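Local atomic coordinates of CbsA (Xanthomonas oryzae pv. oryzae, PDB entry 5XYH), a protein that hydrolyses cellulose as an exoglucanase (1,4-beta-cellobiosidase) of glycoside hydrolase family 6, probably releasing cellobiose during attack on plant cell walls. Residues L111-A114 with G115-R118; Q117-T121 with E122-V126; C162-A165 with S166-G169; S204-T207 with P208-L212; S272-A275 with E276-N280. All coordinates share one frame; numbering follows the deposited sequence.

Contact 1: residues L111-A114 with G115-R118; sequences LTQA and GLQR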
loop_
_atom_site.group_PDB
_atom_site.type_symbol
_atom_site.label_atom_id
_atom_site.label_comp_id
_atom_site.label_asym_id
_atom_site.label_seq_id
_atom_site.Cartn_x
_atom_site.Cartn_y
_atom_site.Cartn_z
ATOM N N LEU A 111 1.263 21.630 -5.063
ATOM C CA LEU A 111 2.316 21.757 -4.059
ATOM C C LEU A 111 2.594 23.235 -3.796
ATOM O O LEU A 111 3.631 23.793 -4.165
ATOM C CB LEU A 111 3.571 21.025 -4.510
ATOM C CG LEU A 111 4.639 20.924 -3.423
ATOM C CD1 LEU A 111 4.268 19.842 -2.392
ATOM C CD2 LEU A 111 6.021 20.679 -4.041
ATOM N N THR A 112 1.622 23.863 -3.141
ATOM C CA THR A 112 1.684 25.250 -2.709
ATOM C C THR A 112 1.037 25.353 -1.335
ATOM O O THR A 112 0.296 24.460 -0.910
ATOM C CB THR A 112 0.944 26.192 -3.675
ATOM O OG1 THR A 112 -0.447 25.851 -3.674
ATOM C CG2 THR A 112 1.494 26.076 -5.116
ATOM N N GLN A 113 1.294 26.473 -0.657
ATOM C CA GLN A 113 0.597 26.752 0.599
ATOM C C GLN A 113 -0.914 26.785 0.409
ATOM O O GLN A 113 -1.668 26.273 1.250
ATOM C CB GLN A 113 1.087 28.069 1.185
ATOM C CG GLN A 113 2.480 27.974 1.745
ATOM C CD GLN A 113 2.579 26.955 2.862
ATOM O OE1 GLN A 113 1.695 26.870 3.719
ATOM N NE2 GLN A 113 3.657 26.170 2.854
ATOM N N ALA A 114 -1.388 27.370 -0.694
ATOM C CA ALA A 114 -2.818 27.301 -0.968
ATOM C C ALA A 114 -3.275 25.850 -1.093
ATOM O O ALA A 114 -4.355 25.482 -0.603
ATOM C CB ALA A 114 -3.154 28.104 -2.225
ATOM N N GLY A 115 -2.453 25.002 -1.719
ATOM C CA GLY A 115 -2.797 23.595 -1.814
ATOM C C GLY A 115 -2.879 22.947 -0.449
ATOM O O GLY A 115 -3.817 22.202 -0.158
ATOM N N LEU A 116 -1.915 23.255 0.412
ATOM C CA LEU A 116 -1.904 22.691 1.757
ATOM C C LEU A 116 -3.140 23.108 2.549
ATOM O O LEU A 116 -3.716 22.292 3.284
ATOM C CB LEU A 116 -0.628 23.114 2.476
ATOM C CG LEU A 116 -0.458 22.662 3.924
ATOM C CD1 LEU A 116 -0.452 21.142 4.004
ATOM C CD2 LEU A 116 0.799 23.254 4.511
ATOM N N GLN A 117 -3.578 24.363 2.401
ATOM C CA GLN A 117 -4.763 24.797 3.147
ATOM C C GLN A 117 -6.018 24.068 2.676
ATOM O O GLN A 117 -6.911 23.768 3.479
ATOM C CB GLN A 117 -4.964 26.310 3.028
ATOM C CG GLN A 117 -6.045 26.821 3.990
ATOM C CD GLN A 117 -5.638 26.621 5.443
ATOM O OE1 GLN A 117 -4.612 27.126 5.876
ATOM N NE2 GLN A 117 -6.425 25.848 6.186
ATOM N N ARG A 118 -6.121 23.808 1.371
ATOM C CA ARG A 118 -7.226 22.990 0.885
ATOM C C ARG A 118 -7.168 21.597 1.496
ATOM O O ARG A 118 -8.193 21.055 1.933
ATOM C CB ARG A 118 -7.205 22.894 -0.643
ATOM C CG ARG A 118 -7.497 24.176 -1.383
ATOM C CD ARG A 118 -7.791 23.864 -2.849
ATOM N NE ARG A 118 -9.051 23.139 -2.978
ATOM C CZ ARG A 118 -9.406 22.401 -4.028
ATOM N NH1 ARG A 118 -8.592 22.264 -5.060
ATOM N NH2 ARG A 118 -10.589 21.798 -4.043
#

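Contact 2: residues Q117-T121 with E122-V126; sequences QRYKT and EYIDV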
loop_
_atom_site.group_PDB
_atom_site.type_symbol
_atom_site.label_atom_id
_atom_site.label_comp_id
_atom_site.label_asym_id
_atom_site.label_seq_id
_atom_site.Cartn_x
_atom_site.Cartn_y
_atom_site.Cartn_z
ATOM N N GLN A 117 -3.578 24.363 2.401
ATOM C CA GLN A 117 -4.763 24.797 3.147
ATOM C C GLN A 117 -6.018 24.068 2.676
ATOM O O GLN A 117 -6.911 23.768 3.479
ATOM C CB GLN A 117 -4.964 26.310 3.028
ATOM C CG GLN A 117 -6.045 26.821 3.990
ATOM C CD GLN A 117 -5.638 26.621 5.443
ATOM O OE1 GLN A 117 -4.612 27.126 5.876
ATOM N NE2 GLN A 117 -6.425 25.848 6.186
ATOM N N ARG A 118 -6.121 23.808 1.371
ATOM C CA ARG A 118 -7.226 22.990 0.885
ATOM C C ARG A 118 -7.168 21.597 1.496
ATOM O O ARG A 118 -8.193 21.055 1.933
ATOM C CB ARG A 118 -7.205 22.894 -0.643
ATOM C CG ARG A 118 -7.497 24.176 -1.383
ATOM C CD ARG A 118 -7.791 23.864 -2.849
ATOM N NE ARG A 118 -9.051 23.139 -2.978
ATOM C CZ ARG A 118 -9.406 22.401 -4.028
ATOM N NH1 ARG A 118 -8.592 22.264 -5.060
ATOM N NH2 ARG A 118 -10.589 21.798 -4.043
ATOM N N TYR A 119 -5.970 21.002 1.529
ATOM C CA TYR A 119 -5.789 19.693 2.155
ATOM C C TYR A 119 -6.312 19.696 3.590
ATOM O O TYR A 119 -7.022 18.772 4.012
ATOM C CB TYR A 119 -4.304 19.316 2.119
ATOM C CG TYR A 119 -3.975 17.965 2.713
ATOM C CD1 TYR A 119 -4.239 16.802 2.013
ATOM C CD2 TYR A 119 -3.347 17.861 3.958
ATOM C CE1 TYR A 119 -3.926 15.561 2.536
ATOM C CE2 TYR A 119 -3.029 16.623 4.497
ATOM C CZ TYR A 119 -3.316 15.478 3.769
ATOM O OH TYR A 119 -3.008 14.242 4.271
ATOM N N LYS A 120 -5.963 20.740 4.353
ATOM C CA LYS A 120 -6.406 20.840 5.743
ATOM C C LYS A 120 -7.921 20.987 5.839
ATOM O O LYS A 120 -8.574 20.260 6.596
ATOM C CB LYS A 120 -5.720 22.019 6.438
ATOM C CG LYS A 120 -4.218 21.883 6.618
ATOM C CD LYS A 120 -3.626 23.161 7.208
ATOM C CE LYS A 120 -2.153 22.987 7.563
ATOM N NZ LYS A 120 -1.560 24.271 8.052
ATOM N N THR A 121 -8.498 21.931 5.090
ATOM C CA THR A 121 -9.890 22.327 5.309
ATOM C C THR A 121 -10.879 21.430 4.562
ATOM O O THR A 121 -11.853 20.958 5.155
ATOM C CB THR A 121 -10.084 23.804 4.912
ATOM O OG1 THR A 121 -9.200 24.624 5.686
ATOM C CG2 THR A 121 -11.509 24.266 5.164
ATOM N N GLU A 122 -10.654 21.176 3.269
ATOM C CA GLU A 122 -11.640 20.440 2.482
ATOM C C GLU A 122 -11.454 18.927 2.524
ATOM O O GLU A 122 -12.362 18.192 2.114
ATOM C CB GLU A 122 -11.607 20.890 1.023
ATOM C CG GLU A 122 -11.930 22.344 0.790
ATOM C CD GLU A 122 -11.614 22.771 -0.637
ATOM O OE1 GLU A 122 -12.103 22.121 -1.587
ATOM O OE2 GLU A 122 -10.852 23.737 -0.814
ATOM N N TYR A 123 -10.303 18.444 2.991
ATOM C CA TYR A 123 -10.020 17.014 3.009
ATOM C C TYR A 123 -9.890 16.513 4.446
ATOM O O TYR A 123 -10.799 15.847 4.940
ATOM C CB TYR A 123 -8.768 16.723 2.164
ATOM C CG TYR A 123 -8.425 15.260 2.065
ATOM C CD1 TYR A 123 -9.161 14.406 1.254
ATOM C CD2 TYR A 123 -7.369 14.731 2.797
ATOM C CE1 TYR A 123 -8.862 13.068 1.172
ATOM C CE2 TYR A 123 -7.067 13.393 2.734
ATOM C CZ TYR A 123 -7.819 12.563 1.924
ATOM O OH TYR A 123 -7.518 11.229 1.859
ATOM N N ILE A 124 -8.810 16.858 5.158
ATOM C CA ILE A 124 -8.577 16.298 6.497
ATOM C C ILE A 124 -9.689 16.700 7.470
ATOM O O ILE A 124 -10.205 15.864 8.225
ATOM C CB ILE A 124 -7.199 16.716 7.039
ATOM C CG1 ILE A 124 -6.045 16.099 6.217
ATOM C CG2 ILE A 124 -7.082 16.287 8.490
ATOM C CD1 ILE A 124 -6.058 14.575 6.151
ATOM N N ASP A 125 -10.055 17.989 7.497
ATOM C CA ASP A 125 -11.070 18.430 8.457
ATOM C C ASP A 125 -12.404 17.712 8.233
ATOM O O ASP A 125 -13.067 17.307 9.198
ATOM C CB ASP A 125 -11.252 19.949 8.381
ATOM C CG ASP A 125 -10.143 20.727 9.111
ATOM O OD1 ASP A 125 -9.240 20.112 9.719
ATOM O OD2 ASP A 125 -10.170 21.973 9.052
ATOM N N VAL A 126 -12.801 17.527 6.968
ATOM C CA VAL A 126 -14.073 16.878 6.659
ATOM C C VAL A 126 -14.031 15.408 7.051
ATOM O O VAL A 126 -14.983 14.882 7.644
ATOM C CB VAL A 126 -14.420 17.063 5.169
ATOM C CG1 VAL A 126 -15.618 16.219 4.779
ATOM C CG2 VAL A 126 -14.695 18.544 4.865
HETATM O O HOH W 1 -8.817 24.205 8.081
#

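Contact 3: residues C162-A165 with S166-G169; sequences CGQA and SSSG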
loop_
_atom_site.group_PDB
_atom_site.type_symbol
_atom_site.label_atom_id
_atom_site.label_comp_id
_atom_site.label_asym_id
_atom_site.label_seq_id
_atom_site.Cartn_x
_atom_site.Cartn_y
_atom_site.Cartn_z
ATOM N N CYS A 162 10.157 16.205 -5.979
ATOM C CA CYS A 162 10.433 15.678 -4.648
ATOM C C CYS A 162 11.344 16.604 -3.860
ATOM O O CYS A 162 11.143 16.793 -2.657
ATOM C CB CYS A 162 11.038 14.286 -4.753
ATOM S SG CYS A 162 9.934 13.087 -5.559
ATOM N N GLY A 163 12.342 17.192 -4.514
ATOM C CA GLY A 163 13.138 18.206 -3.847
ATOM C C GLY A 163 12.283 19.339 -3.311
ATOM O O GLY A 163 12.534 19.856 -2.221
ATOM N N GLN A 164 11.246 19.720 -4.057
ATOM C CA GLN A 164 10.375 20.806 -3.617
ATOM C C GLN A 164 9.426 20.368 -2.508
ATOM O O GLN A 164 9.131 21.162 -1.606
ATOM C CB GLN A 164 9.585 21.358 -4.799
ATOM C CG GLN A 164 10.439 22.193 -5.731
ATOM C CD GLN A 164 11.097 23.362 -5.013
ATOM O OE1 GLN A 164 12.329 23.504 -5.019
ATOM N NE2 GLN A 164 10.279 24.207 -4.388
ATOM N N ALA A 165 8.919 19.126 -2.569
ATOM C CA ALA A 165 8.136 18.575 -1.461
ATOM C C ALA A 165 8.901 18.652 -0.155
ATOM O O ALA A 165 8.308 18.857 0.914
ATOM C CB ALA A 165 7.766 17.121 -1.738
ATOM N N SER A 166 10.220 18.503 -0.226
ATOM C CA SER A 166 11.054 18.601 0.960
ATOM C C SER A 166 11.263 20.052 1.373
ATOM O O SER A 166 10.917 20.448 2.494
ATOM C CB SER A 166 12.395 17.931 0.696
ATOM O OG SER A 166 13.108 17.845 1.903
ATOM N N SER A 167 11.835 20.853 0.467
ATOM C CA SER A 167 12.261 22.207 0.810
ATOM C C SER A 167 11.082 23.103 1.167
ATOM O O SER A 167 11.228 24.007 1.997
ATOM C CB SER A 167 13.057 22.809 -0.349
ATOM O OG SER A 167 12.225 23.054 -1.470
ATOM N N SER A 168 9.915 22.866 0.562
ATOM C CA SER A 168 8.725 23.638 0.902
ATOM C C SER A 168 8.177 23.283 2.278
ATOM O O SER A 168 7.371 24.044 2.821
ATOM C CB SER A 168 7.633 23.417 -0.140
ATOM O OG SER A 168 7.095 22.101 -0.022
ATOM N N GLY A 169 8.565 22.138 2.835
ATOM C CA GLY A 169 7.992 21.677 4.087
ATOM C C GLY A 169 6.588 21.125 3.980
ATOM O O GLY A 169 6.040 20.686 4.995
HETATM O O HOH W 2 14.294 22.016 -3.446
#

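Contact 4: residues S204-T207 with P208-L212; sequences SNMT and PAISL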
loop_
_atom_site.group_PDB
_atom_site.type_symbol
_atom_site.label_atom_id
_atom_site.label_comp_id
_atom_site.label_asym_id
_atom_site.label_seq_id
_atom_site.Cartn_x
_atom_site.Cartn_y
_atom_site.Cartn_z
ATOM N N SER A 204 23.370 5.124 3.584
ATOM C CA SER A 204 23.195 6.442 4.179
ATOM C C SER A 204 21.750 6.921 4.136
ATOM O O SER A 204 21.482 8.069 4.520
ATOM C CB SER A 204 24.100 7.465 3.491
ATOM O OG SER A 204 23.665 7.695 2.176
ATOM N N ASN A 205 20.820 6.076 3.676
ATOM C CA ASN A 205 19.410 6.447 3.658
ATOM C C ASN A 205 18.733 6.180 4.996
ATOM O O ASN A 205 17.730 6.826 5.312
ATOM C CB ASN A 205 18.664 5.686 2.554
ATOM C CG ASN A 205 19.066 6.122 1.158
ATOM O OD1 ASN A 205 19.491 7.263 0.945
ATOM N ND2 ASN A 205 18.915 5.216 0.187
ATOM N N MET A 206 19.244 5.237 5.783
ATOM C CA MET A 206 18.512 4.806 6.971
ATOM C C MET A 206 18.377 5.948 7.982
ATOM O O MET A 206 17.273 6.251 8.450
ATOM C CB MET A 206 19.200 3.586 7.585
ATOM C CG MET A 206 18.593 3.096 8.904
ATOM S SD MET A 206 16.937 2.389 8.696
ATOM C CE MET A 206 17.296 0.636 8.834
ATOM N N THR A 207 19.489 6.610 8.318
ATOM C CA THR A 207 19.424 7.698 9.296
ATOM C C THR A 207 18.464 8.810 8.897
ATOM O O THR A 207 17.597 9.166 9.720
ATOM C CB THR A 207 20.830 8.242 9.566
ATOM O OG1 THR A 207 21.559 7.278 10.342
ATOM C CG2 THR A 207 20.761 9.575 10.314
ATOM N N PRO A 208 18.529 9.393 7.690
ATOM C CA PRO A 208 17.519 10.412 7.352
ATOM C C PRO A 208 16.107 9.850 7.300
ATOM O O PRO A 208 15.164 10.569 7.647
ATOM C CB PRO A 208 17.982 10.949 5.987
ATOM C CG PRO A 208 18.870 9.882 5.421
ATOM C CD PRO A 208 19.519 9.219 6.610
ATOM N N ALA A 209 15.927 8.588 6.903
ATOM C CA ALA A 209 14.584 8.013 6.869
ATOM C C ALA A 209 14.004 7.921 8.270
ATOM O O ALA A 209 12.933 8.466 8.558
ATOM C CB ALA A 209 14.612 6.632 6.217
ATOM N N ILE A 210 14.714 7.233 9.164
ATOM C CA ILE A 210 14.267 7.125 10.548
ATOM C C ILE A 210 14.108 8.507 11.167
ATOM O O ILE A 210 13.081 8.806 11.779
ATOM C CB ILE A 210 15.236 6.246 11.355
ATOM C CG1 ILE A 210 15.310 4.829 10.771
ATOM C CG2 ILE A 210 14.856 6.243 12.823
ATOM C CD1 ILE A 210 13.974 4.136 10.599
ATOM N N SER A 211 15.105 9.384 11.005
ATOM C CA SER A 211 14.996 10.698 11.631
ATOM C C SER A 211 13.868 11.530 11.026
ATOM O O SER A 211 13.248 12.333 11.735
ATOM C CB SER A 211 16.320 11.454 11.539
ATOM O OG SER A 211 16.386 12.217 10.350
ATOM N N LEU A 212 13.571 11.337 9.735
ATOM C CA LEU A 212 12.441 12.026 9.118
ATOM C C LEU A 212 11.126 11.608 9.757
ATOM O O LEU A 212 10.353 12.452 10.212
ATOM C CB LEU A 212 12.399 11.756 7.613
ATOM C CG LEU A 212 11.157 12.253 6.867
ATOM C CD1 LEU A 212 11.027 13.753 6.977
ATOM C CD2 LEU A 212 11.216 11.814 5.399
#

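Contact 5: residues S272-A275 with E276-N280; sequences STYA and EVLYN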
loop_
_atom_site.group_PDB
_atom_site.type_symbol
_atom_site.label_atom_id
_atom_site.label_comp_id
_atom_site.label_asym_id
_atom_site.label_seq_id
_atom_site.Cartn_x
_atom_site.Cartn_y
_atom_site.Cartn_z
ATOM N N SER A 272 8.759 -9.153 5.096
ATOM C CA SER A 272 9.000 -9.566 6.476
ATOM C C SER A 272 10.349 -9.057 6.963
ATOM O O SER A 272 10.449 -8.470 8.044
ATOM C CB SER A 272 8.916 -11.084 6.597
ATOM O OG SER A 272 7.578 -11.520 6.439
ATOM N N THR A 273 11.402 -9.264 6.167
ATOM C CA THR A 273 12.711 -8.727 6.525
ATOM C C THR A 273 12.669 -7.198 6.632
ATOM O O THR A 273 13.219 -6.618 7.581
ATOM C CB THR A 273 13.756 -9.176 5.491
ATOM O OG1 THR A 273 13.668 -10.599 5.302
ATOM C CG2 THR A 273 15.172 -8.805 5.930
ATOM N N TYR A 274 11.983 -6.538 5.691
ATOM C CA TYR A 274 11.905 -5.075 5.688
ATOM C C TYR A 274 11.264 -4.545 6.974
ATOM O O TYR A 274 11.784 -3.611 7.603
ATOM C CB TYR A 274 11.130 -4.606 4.452
ATOM C CG TYR A 274 11.082 -3.098 4.255
ATOM C CD1 TYR A 274 12.221 -2.319 4.414
ATOM C CD2 TYR A 274 9.892 -2.454 3.900
ATOM C CE1 TYR A 274 12.183 -0.936 4.244
ATOM C CE2 TYR A 274 9.842 -1.069 3.707
ATOM C CZ TYR A 274 10.992 -0.319 3.885
ATOM O OH TYR A 274 10.959 1.035 3.711
ATOM N N ALA A 275 10.121 -5.116 7.369
ATOM C CA ALA A 275 9.422 -4.626 8.558
ATOM C C ALA A 275 10.276 -4.783 9.815
ATOM O O ALA A 275 10.260 -3.918 10.699
ATOM C CB ALA A 275 8.091 -5.360 8.728
ATOM N N GLU A 276 11.033 -5.880 9.911
ATOM C CA GLU A 276 11.863 -6.107 11.093
ATOM C C GLU A 276 13.047 -5.151 11.134
ATOM O O GLU A 276 13.393 -4.619 12.199
ATOM C CB GLU A 276 12.345 -7.554 11.123
ATOM C CG GLU A 276 13.227 -7.916 12.327
ATOM C CD GLU A 276 12.512 -7.810 13.695
ATOM O OE1 GLU A 276 11.249 -7.755 13.755
ATOM O OE2 GLU A 276 13.236 -7.817 14.727
ATOM N N VAL A 277 13.684 -4.925 9.992
ATOM C CA VAL A 277 14.768 -3.953 9.924
ATOM C C VAL A 277 14.285 -2.581 10.381
ATOM O O VAL A 277 14.953 -1.897 11.172
ATOM C CB VAL A 277 15.341 -3.929 8.495
ATOM C CG1 VAL A 277 16.036 -2.629 8.203
ATOM C CG2 VAL A 277 16.282 -5.118 8.295
ATOM N N LEU A 278 13.104 -2.165 9.914
ATOM C CA LEU A 278 12.572 -0.865 10.306
ATOM C C LEU A 278 12.216 -0.837 11.787
ATOM O O LEU A 278 12.545 0.124 12.487
ATOM C CB LEU A 278 11.350 -0.522 9.454
ATOM C CG LEU A 278 11.686 -0.128 8.010
ATOM C CD1 LEU A 278 10.421 0.154 7.220
ATOM C CD2 LEU A 278 12.602 1.086 7.998
ATOM N N TYR A 279 11.539 -1.882 12.270
ATOM C CA TYR A 279 11.167 -1.964 13.678
ATOM C C TYR A 279 12.376 -1.746 14.584
ATOM O O TYR A 279 12.333 -0.932 15.514
ATOM C CB TYR A 279 10.514 -3.316 13.967
ATOM C CG TYR A 279 10.256 -3.514 15.443
ATOM C CD1 TYR A 279 9.078 -3.049 16.032
ATOM C CD2 TYR A 279 11.204 -4.128 16.259
ATOM C CE1 TYR A 279 8.841 -3.206 17.395
ATOM C CE2 TYR A 279 10.982 -4.283 17.629
ATOM C CZ TYR A 279 9.791 -3.823 18.186
ATOM O OH TYR A 279 9.558 -3.975 19.531
ATOM N N ASN A 280 13.473 -2.463 14.319
ATOM C CA ASN A 280 14.662 -2.342 15.157
ATOM C C ASN A 280 15.262 -0.949 15.078
ATOM O O ASN A 280 15.719 -0.401 16.087
ATOM C CB ASN A 280 15.694 -3.395 14.756
ATOM C CG ASN A 280 15.264 -4.778 15.142
ATOM O OD1 ASN A 280 14.606 -4.961 16.161
ATOM N ND2 ASN A 280 15.604 -5.759 14.326
#

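Contact 1: residues L111-A114 with G115-R118
Thr112 caps the N-terminus of helix 113-131, turning its side chain onto the backbone of Gly115. The hydroxyl oxygen OG1 of Thr112 accepts from Gly115 N at 2.9 Å, in the manner of a classical threonine N-cap. A chi1 of 64° sets OG1 between the residue's own N and carbonyl carbon, which is what aims it at the first turn, where backbone N-H groups have no preceding helical carbonyl to bond. Thr112 also uses its backbone: its O receives Leu116 N at 2.8 Å, with the donor in the carbonyl plane. The tight part of the contact is here. Gly115 is buried and suits the place because it brings no side chain up against the Thr112 carbonyl, and Leu116, also buried, turns its branches inward, where it packs on Ala173 of helix 170-183. The outer side is looser. Gln113, Ala114, Gln117 and Arg118 are exposed, polar or small residues fit for solvent, and they meet mainly through routine backbone bonds, Gln117 N to Gln113 O at 2.9 Å and Arg118 N to Ala114 O at 3.1 Å. The polar ends of Gln117 and Arg118 lead onward, to Thr121 and Glu122. The aliphatic start of Arg118 still lies along the turn, its CG 3.5 Å from Ala114 O. Gln113 nonetheless lays its bent chain beside Leu116, pointing the same way, and brings Gln113 OE1 to 3.8 Å from Leu116 CD2.

Contact 2: residues Q117-T121 with E122-V126
Tyr119 carries Ile124 over one face of its ring: Ile124 CG1 stands 3.9 Å from the ring centroid, displaced toward the rim, a CH-pi contact. With CG of Tyr119 anti to the backbone N (chi1 -179°), the ring runs forward along the helix to the next turn. Tyr123 meets the same ring differently. The two rings are nearly parallel, their planes at 26°, but slid so far apart, with centroids 5.4 Å from each other, that they barely overlap. These three buried side chains face Ile92 of strand 86-92, and the two tyrosine hydroxyls leave the apolar layer: Tyr119 OH bonds Glu146 OE2, and Tyr123 OH bonds Leu51 O and Tyr93 N. On another side Arg118 grips Glu122 side-on in a two-bond salt bridge, NE to OE2 at 2.9 Å and NH2 to OE1 at 2.9 Å, with Ile54 of helix 54-58 against both residues. Both oxygens lie close to the guanidinium plane, whereas the carboxylate is turned 35° against it. Two bonds restrain the rotation of both groups, and an Arg-Glu pair four residues apart is well matched in length for this. Nearby, Gln117 NE2 donates to Thr121 OG1 at 3.1 Å. The backbone is unusual in the middle: Ile124 N reaches Tyr119 O at 2.9 Å, almost straight along the C=O axis, and Asp125 N reaches Lys120 O at 2.9 Å, each five residues back, while Tyr123 N bonds Tyr119 O weakly. Such i+5 bonds within an otherwise alpha-helical run are the signature of a pi-bulge.

Contact 3: residues C162-A165 with S166-G169
The peptide carbonyl of Gln164 is met from opposite faces of its plane by two groups of Ser168. Ser168 N donates to Gln164 O at 2.9 Å, and Ser168 OG donates to the same oxygen at 2.7 Å, so one acceptor late in the helix is doubly held. A chi1 of 71° places OG between the residue's own N and carbonyl carbon, within reach of the preceding turn, and a short hydroxyl side chain is well suited to that return. The same OG also accepts from Ile170 N, joining this turn to helix 170-183. The side-chain amide of Gln164 lies to the outside, with OE1 3.6 Å from Ser167 OG. A water links these polar ends, donating to Gln164 OE1 at 2.9 Å and lying 3.0 Å from Ser167 OG. Its further bond to Gly163 O is weak. Another flank packs on the protein: Ala165 and Ser166 touch Leu153 of helix 150-155, and Cys162 is tied by a disulfide to Cys100. Ser167 N to Gly163 O, at 3.0 Å, is a regular helical bond. Gly169 then leaves helical geometry with a positive phi of 75°, a conformation that glycine adopts readily, while its N still bonds Ser166 O. This is a tight helix-helix junction in which one glycine both follows helix 160-167 with positive phi and N-caps helix 170-183.

Contact 4: residues S204-T207 with P208-L212
Met206 swings its CG anti to the backbone N (chi1 175°) and then bends at chi2 and chi3, while Ile210 sends CG1 anti to its carbonyl carbon (chi1 -60°). These turns lay the two side chains side by side, pointing the same way, and bring Met206 SD to 3.6 Å from Ile210 CG1. Flexible, unbranched methionine can follow the bulkier isoleucine here, one turn along. Their backbones are joined too, as Ile210 N donates to Met206 O at 2.8 Å. Pro208 sits in the first turn of the helix, where an N-H would not be needed as a helical donor; the ring replaces it, and CD of Pro208 rests 3.1 Å from Ser204 O, with CG 3.3 Å from Asn205 O. The ring and Thr207 cross at about a right angle, and the join is tight, Thr207 CB being only 3.4 Å from Pro208 CD. Regular helical bonds flank that of Ile210: Ala209 N to Asn205 O at 3.0 Å and Ser211 N to Thr207 O at 2.8 Å. Ser211 OG adds a weak bond to Pro208 O. The buried side carries Ala209, small enough to lie against Leu200, and Ile210, which with Met206 packs on Ala281 of helix 271-284. Thr207 and Pro208 stand on the outer side, and Asn205 ND2 is taken up by Trp199 O. A proline in the first turn is common in helices; here it lies in helix 206-218, the helix of the beta-alpha-beta unit between parallel strands 188-193 and 229-232.

Contact 5: residues S272-A275 with E276-N280
The shortest backbone bond in this turn is Tyr279 N to Ala275 O, 2.9 Å, and the CB of Tyr279 lies close to the same oxygen. Two others run alongside it, Val277 N to Thr273 O at 3.0 Å and Leu278 N to Tyr274 O at 3.0 Å, a regular alpha-helical series. The principal side-chain contact is between Tyr274 and Leu278, four residues apart. Leu278 CD1 stands over one face of the tyrosine ring, 3.7 Å from its centroid and 23° off the ring normal, a CH-pi contact. Its nearest ring atom is Tyr274 CZ, at 3.4 Å, so the methyl sits toward the hydroxyl end. Two torsions make this possible: CG of Tyr274 is anti to the backbone N (chi1 -175°), and Leu278 places CG beside its own N (chi1 -74°), so the leucine reaches back toward the ring. A broad aromatic face beside a methyl of a branched leucine is a good fit for a buried surface, and the polar end of Tyr274 is satisfied by Ile194 O. Elsewhere, Glu276 and Asn280 form a weak bond, Asn280 ND2 to Glu276 OE2 at 3.2 Å, on a more open side. Ala275, small and buried, allows close approach to the sheet. Along helix 271-284, Ala275, Leu278 and Tyr279 press on Phe293 of strand 292-296, Tyr279 also stacks on His353 beyond, and helix 206-218 lies against another flank.

In the fold
The five contacts come in chain order from contact 1 to contact 5, within a family 6 catalytic domain whose core is a mainly parallel sheet surrounded by helices. Contacts 1 and 2 share Gln117 and Arg118 on helix 113-131, with centres about 10 Å apart. Contact 3, centred about 13 Å from contact 1, touches it where Leu111 packs on Gln164 and Ala165; it lies about 16 Å from contact 4 between centres, without touching it. Contacts 4 and 5, about 14 Å apart between centres, touch through Met206 with Val277 and Ile210 with Leu278, joining helices 206-218 and 271-284. Contacts 1 and 5 are about 34 Å apart between centres, so the set samples separate helices of one fold.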